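Local coordinates for cysteine synthase (Helicobacter pylori, PDB 6AHI), which makes L-cysteine and acetate from O-acetyl-L-serine and hydrogen sulfide with the help of pyridoxal 5'-phosphate, and also has cystathionine beta-synthase activity, at residues L28-A34 against E284-T290; I199-G203 against E278-L282. All coordinates share one frame; numbering follows the deposited sequence.

Interaction 1. Residues L28-A34 against E284-T290; sequences LNSAIYA and EGSQVLT
Four backbone hydrogen bonds join 31-34 to 286-290 in parallel. A31 N gives to S286 O at 3.1 Å. V288 N gives to A31 O, Y33 N to V288 O and T290 N to Y33 O, the last at 2.8 Å. These three are nearly straight, at 167 to 170° on the hydrogen, and the short axes lie 4.7 Å apart, so the two strands are direct neighbours in the mixed sheet of this fold-type II PLP enzyme. On the face carrying A31, Y33, Q287 and L289, the Q287 side chain folds back, bent at chi2, and its amide serves both segments. Q287 NE2 bonds to G285 O at 3.1 Å, from above that carbonyl's plane, and weakly to N29 O. Q287 OE1 sits in the plane of the Y33 ring at its edge, 3.0 Å from Y33 OH. S286 OG bonds P283 O, T290 OG1 bonds V176 O and T173 OG1 takes Q287 N. Ahead of the strands, S286 N reaches S30 OG and G285 N reaches L28 O only weakly. There a water accepts from L28 N and donates to E284 OE2. Near-straight backbone hydrogen bonds therefore fix the strand register, whereas the entering loops are joined by weaker, partly water-mediated links.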
loop_
_atom_site.group_PDB
_atom_site.type_symbol
_atom_site.label_atom_id
_atom_site.label_comp_id
_atom_site.label_asym_id
_atom_site.label_seq_id
_atom_site.Cartn_x
_atom_site.Cartn_y
_atom_site.Cartn_z
ATOM N N LEU A 28 -15.008 -28.631 3.648
ATOM C CA LEU A 28 -15.788 -28.322 4.811
ATOM C C LEU A 28 -14.887 -28.257 6.056
ATOM O O LEU A 28 -14.069 -29.151 6.276
ATOM C CB LEU A 28 -16.873 -29.396 4.963
ATOM C CG LEU A 28 -17.903 -29.103 6.057
ATOM C CD1 LEU A 28 -18.635 -27.793 5.787
ATOM C CD2 LEU A 28 -18.901 -30.246 6.187
ATOM N N ASN A 29 -14.993 -27.139 6.783
ATOM C CA ASN A 29 -14.359 -26.871 8.075
ATOM C C ASN A 29 -12.859 -26.615 7.932
ATOM O O ASN A 29 -12.192 -26.404 8.930
ATOM C CB ASN A 29 -14.598 -28.007 9.069
ATOM C CG ASN A 29 -16.061 -28.116 9.449
ATOM O OD1 ASN A 29 -16.732 -27.094 9.545
ATOM N ND2 ASN A 29 -16.541 -29.335 9.632
ATOM N N SER A 30 -12.324 -26.673 6.716
ATOM C CA SER A 30 -10.956 -26.275 6.466
ATOM C C SER A 30 -10.904 -24.761 6.212
ATOM O O SER A 30 -11.919 -24.105 5.923
ATOM C CB SER A 30 -10.387 -27.028 5.302
ATOM O OG SER A 30 -10.357 -28.418 5.587
ATOM N N ALA A 31 -9.697 -24.208 6.281
ATOM C CA ALA A 31 -9.462 -22.804 6.025
ATOM C C ALA A 31 -8.041 -22.604 5.498
ATOM O O ALA A 31 -7.119 -23.370 5.860
ATOM C CB ALA A 31 -9.648 -21.983 7.275
ATOM N N ILE A 32 -7.881 -21.523 4.734
ATOM C CA ILE A 32 -6.586 -21.007 4.374
ATOM C C ILE A 32 -6.449 -19.644 5.057
ATOM O O ILE A 32 -7.279 -18.771 4.891
ATOM C CB ILE A 32 -6.397 -20.915 2.842
ATOM C CG1 ILE A 32 -6.476 -22.285 2.164
ATOM C CG2 ILE A 32 -5.081 -20.207 2.516
ATOM C CD1 ILE A 32 -6.545 -22.217 0.669
ATOM N N TYR A 33 -5.316 -19.471 5.730
ATOM C CA TYR A 33 -4.930 -18.210 6.310
ATOM C C TYR A 33 -3.758 -17.639 5.514
ATOM O O TYR A 33 -2.735 -18.246 5.462
ATOM C CB TYR A 33 -4.506 -18.401 7.753
ATOM C CG TYR A 33 -5.603 -18.935 8.609
ATOM C CD1 TYR A 33 -6.532 -18.081 9.163
ATOM C CD2 TYR A 33 -5.742 -20.286 8.845
ATOM C CE1 TYR A 33 -7.531 -18.545 9.999
ATOM C CE2 TYR A 33 -6.774 -20.774 9.649
ATOM C CZ TYR A 33 -7.658 -19.899 10.243
ATOM O OH TYR A 33 -8.669 -20.370 11.057
ATOM N N ALA A 34 -3.928 -16.425 5.009
ATOM C CA ALA A 34 -2.891 -15.735 4.316
ATOM C C ALA A 34 -2.440 -14.557 5.152
ATOM O O ALA A 34 -3.205 -13.622 5.437
ATOM C CB ALA A 34 -3.337 -15.260 2.964
ATOM N N GLU A 284 -10.986 -32.778 5.998
ATOM C CA GLU A 284 -11.823 -31.703 6.461
ATOM C C GLU A 284 -11.295 -31.236 7.820
ATOM O O GLU A 284 -10.858 -32.055 8.610
ATOM C CB GLU A 284 -13.278 -32.179 6.607
ATOM C CG GLU A 284 -13.910 -32.433 5.250
ATOM C CD GLU A 284 -15.341 -32.936 5.256
ATOM O OE1 GLU A 284 -15.844 -33.312 6.338
ATOM O OE2 GLU A 284 -15.934 -32.959 4.170
ATOM N N GLY A 285 -11.380 -29.933 8.074
ATOM C CA GLY A 285 -10.916 -29.345 9.305
ATOM C C GLY A 285 -9.444 -28.940 9.262
ATOM O O GLY A 285 -8.934 -28.457 10.229
ATOM N N SER A 286 -8.762 -29.102 8.135
ATOM C CA SER A 286 -7.351 -28.740 8.062
ATOM C C SER A 286 -7.166 -27.215 7.923
ATOM O O SER A 286 -7.988 -26.536 7.336
ATOM C CB SER A 286 -6.694 -29.482 6.953
ATOM O OG SER A 286 -6.667 -30.877 7.236
ATOM N N GLN A 287 -6.069 -26.683 8.486
ATOM C CA GLN A 287 -5.801 -25.246 8.509
ATOM C C GLN A 287 -4.465 -25.005 7.792
ATOM O O GLN A 287 -3.454 -25.533 8.199
ATOM C CB GLN A 287 -5.789 -24.701 9.936
ATOM C CG GLN A 287 -6.942 -25.199 10.811
ATOM C CD GLN A 287 -8.244 -24.526 10.460
ATOM O OE1 GLN A 287 -8.344 -23.308 10.404
ATOM N NE2 GLN A 287 -9.258 -25.336 10.192
ATOM N N VAL A 288 -4.511 -24.274 6.669
ATOM C CA VAL A 288 -3.325 -24.086 5.814
ATOM C C VAL A 288 -2.874 -22.630 5.901
ATOM O O VAL A 288 -3.680 -21.730 5.658
ATOM C CB VAL A 288 -3.618 -24.499 4.362
ATOM C CG1 VAL A 288 -2.454 -24.206 3.435
ATOM C CG2 VAL A 288 -4.005 -25.965 4.283
ATOM N N LEU A 289 -1.609 -22.402 6.271
ATOM C CA LEU A 289 -1.069 -21.052 6.337
ATOM C C LEU A 289 -0.273 -20.761 5.065
ATOM O O LEU A 289 0.548 -21.615 4.652
ATOM C CB LEU A 289 -0.151 -20.950 7.545
ATOM C CG LEU A 289 0.743 -19.720 7.639
ATOM C CD1 LEU A 289 -0.053 -18.434 7.824
ATOM C CD2 LEU A 289 1.729 -19.910 8.772
ATOM N N THR A 290 -0.469 -19.569 4.494
ATOM C CA THR A 290 0.401 -19.074 3.405
ATOM C C THR A 290 0.777 -17.602 3.679
ATOM O O THR A 290 0.314 -16.985 4.602
ATOM C CB THR A 290 -0.235 -19.360 2.036
ATOM O OG1 THR A 290 0.706 -19.124 0.980
ATOM C CG2 THR A 290 -1.455 -18.509 1.789
HETATM O O HOH W 1 -15.820 -31.068 2.318
#

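Interaction 2. Residues I199-G203 against E278-L282; sequences IRLIG and EAQRL
A bend at chi3 (49°) turns the R200 guanidinium toward the helix end, while E278, with CG anti to its own N (chi1 173°) and a bend at chi2, presents its carboxylate to meet it. The grip is side-on and bidentate: NE of R200 binds OE2 of E278 at 2.7 Å, and NH2 of R200 binds OE1 of E278 at 2.9 Å. Both oxygens use their syn lone pairs, and the two flat groups lie 19° from coplanar. Strand 200-206 and helix 266-281 belong to the alpha/beta domain built on the mixed sheet, and this salt bridge ties the start of that strand to the last turn of a helix packed on the sheet. R281 extends it to a network, its NH1 reaching the anti lone pair of E278 OE1 at 2.7 Å. One carboxylate thus takes two arginines, which probably offsets the like charges of R200 NH2 and R281 NH1, 4.3 Å apart, and favours an ionised E278. S174 OG also bonds E278 OE2, and E242 OE1 forms a salt bridge with R281 NH2. Apolar groups border the polar cluster: L282 CD2 comes within 3.7 Å of R200 NE, and I202 CG1 lies 3.9 Å from E278 CD.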
loop_
_atom_site.group_PDB
_atom_site.type_symbol
_atom_site.label_atom_id
_atom_site.label_comp_id
_atom_site.label_asym_id
_atom_site.label_seq_id
_atom_site.Cartn_x
_atom_site.Cartn_y
_atom_site.Cartn_z
ATOM N N ILE A 199 3.495 -30.243 11.512
ATOM C CA ILE A 199 3.086 -29.389 10.377
ATOM C C ILE A 199 3.757 -29.881 9.079
ATOM O O ILE A 199 4.904 -30.309 9.066
ATOM C CB ILE A 199 3.385 -27.913 10.657
ATOM C CG1 ILE A 199 2.606 -26.974 9.736
ATOM C CG2 ILE A 199 4.886 -27.665 10.611
ATOM C CD1 ILE A 199 2.790 -25.511 10.082
ATOM N N ARG A 200 3.009 -29.803 7.988
ATOM C CA ARG A 200 3.508 -30.085 6.642
ATOM C C ARG A 200 4.129 -28.796 6.081
ATOM O O ARG A 200 3.671 -27.695 6.331
ATOM C CB ARG A 200 2.375 -30.610 5.737
ATOM C CG ARG A 200 1.937 -32.036 6.042
ATOM C CD ARG A 200 0.658 -32.444 5.337
ATOM N NE ARG A 200 0.666 -32.130 3.908
ATOM C CZ ARG A 200 1.231 -32.858 2.940
ATOM N NH1 ARG A 200 1.914 -33.955 3.226
ATOM N NH2 ARG A 200 1.130 -32.455 1.678
ATOM N N LEU A 201 5.192 -28.955 5.302
ATOM C CA LEU A 201 5.895 -27.841 4.687
ATOM C C LEU A 201 5.914 -28.026 3.162
ATOM O O LEU A 201 6.474 -29.022 2.682
ATOM C CB LEU A 201 7.341 -27.816 5.184
ATOM C CG LEU A 201 7.554 -27.648 6.685
ATOM C CD1 LEU A 201 9.040 -27.625 6.988
ATOM C CD2 LEU A 201 6.898 -26.370 7.186
ATOM N N ILE A 202 5.333 -27.058 2.441
ATOM C CA ILE A 202 5.258 -27.054 0.987
ATOM C C ILE A 202 5.853 -25.751 0.457
ATOM O O ILE A 202 5.352 -24.678 0.766
ATOM C CB ILE A 202 3.817 -27.201 0.475
ATOM C CG1 ILE A 202 3.098 -28.409 1.095
ATOM C CG2 ILE A 202 3.812 -27.193 -1.054
ATOM C CD1 ILE A 202 3.481 -29.730 0.505
ATOM N N GLY A 203 6.905 -25.866 -0.360
ATOM C CA GLY A 203 7.536 -24.729 -1.023
ATOM C C GLY A 203 6.917 -24.530 -2.391
ATOM O O GLY A 203 6.526 -25.497 -3.032
ATOM N N GLU A 278 -3.093 -27.725 -1.656
ATOM C CA GLU A 278 -2.785 -28.370 -0.404
ATOM C C GLU A 278 -4.079 -28.563 0.425
ATOM O O GLU A 278 -4.306 -29.669 0.946
ATOM C CB GLU A 278 -1.660 -27.621 0.310
ATOM C CG GLU A 278 -1.362 -28.114 1.725
ATOM C CD GLU A 278 -0.600 -29.430 1.877
ATOM O OE1 GLU A 278 -0.476 -30.173 0.888
ATOM O OE2 GLU A 278 -0.164 -29.733 3.018
ATOM N N ALA A 279 -4.905 -27.524 0.577
ATOM C CA ALA A 279 -6.152 -27.666 1.369
ATOM C C ALA A 279 -7.026 -28.791 0.788
ATOM O O ALA A 279 -7.618 -29.569 1.537
ATOM C CB ALA A 279 -6.940 -26.380 1.425
ATOM N N GLN A 280 -7.048 -28.895 -0.550
ATOM C CA GLN A 280 -7.918 -29.841 -1.229
ATOM C C GLN A 280 -7.452 -31.282 -1.008
ATOM O O GLN A 280 -8.267 -32.175 -1.160
ATOM C CB GLN A 280 -8.029 -29.507 -2.717
ATOM C CG GLN A 280 -9.003 -28.363 -2.969
ATOM C CD GLN A 280 -8.959 -27.855 -4.390
ATOM O OE1 GLN A 280 -8.121 -28.263 -5.183
ATOM N NE2 GLN A 280 -9.895 -26.980 -4.730
ATOM N N ARG A 281 -6.177 -31.507 -0.662
ATOM C CA ARG A 281 -5.664 -32.855 -0.482
ATOM C C ARG A 281 -5.672 -33.244 1.003
ATOM O O ARG A 281 -5.355 -34.360 1.313
ATOM C CB ARG A 281 -4.265 -33.023 -1.097
ATOM C CG ARG A 281 -3.116 -32.372 -0.330
ATOM C CD ARG A 281 -1.716 -32.706 -0.828
ATOM N NE ARG A 281 -1.489 -32.325 -2.219
ATOM C CZ ARG A 281 -0.901 -31.203 -2.646
ATOM N NH1 ARG A 281 -0.259 -30.395 -1.812
ATOM N NH2 ARG A 281 -0.956 -30.895 -3.927
ATOM N N LEU A 282 -6.052 -32.345 1.913
ATOM C CA LEU A 282 -6.003 -32.637 3.362
ATOM C C LEU A 282 -7.402 -32.919 3.902
ATOM O O LEU A 282 -8.391 -32.482 3.308
ATOM C CB LEU A 282 -5.375 -31.441 4.074
ATOM C CG LEU A 282 -3.892 -31.196 3.818
ATOM C CD1 LEU A 282 -3.474 -29.886 4.466
ATOM C CD2 LEU A 282 -3.033 -32.339 4.339
#

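Both interactions reach the same mixed sheet, and their centres are about 9 Å apart. Helix 266-281 and strand 287-292 follow one another in the chain, so residues 278-282 are followed, after P283, by 284-290. The two contacts meet mainly at V288, whose CG2 packs 4.0 Å from L282 CD1 and 4.3 Å from E278 CG, and also at I32, whose CG1 lies 4.2 Å from A279 CB. The helix end bound by salt bridges in interaction 2 thus covers the I32 and V288 face of interaction 1. Toward the cofactor, the T290 side chain is about 9 Å from those of T184 and S267, both probable pyridoxal 5'-phosphate ligands by analogy with relatives; interaction 2 lies away from that site.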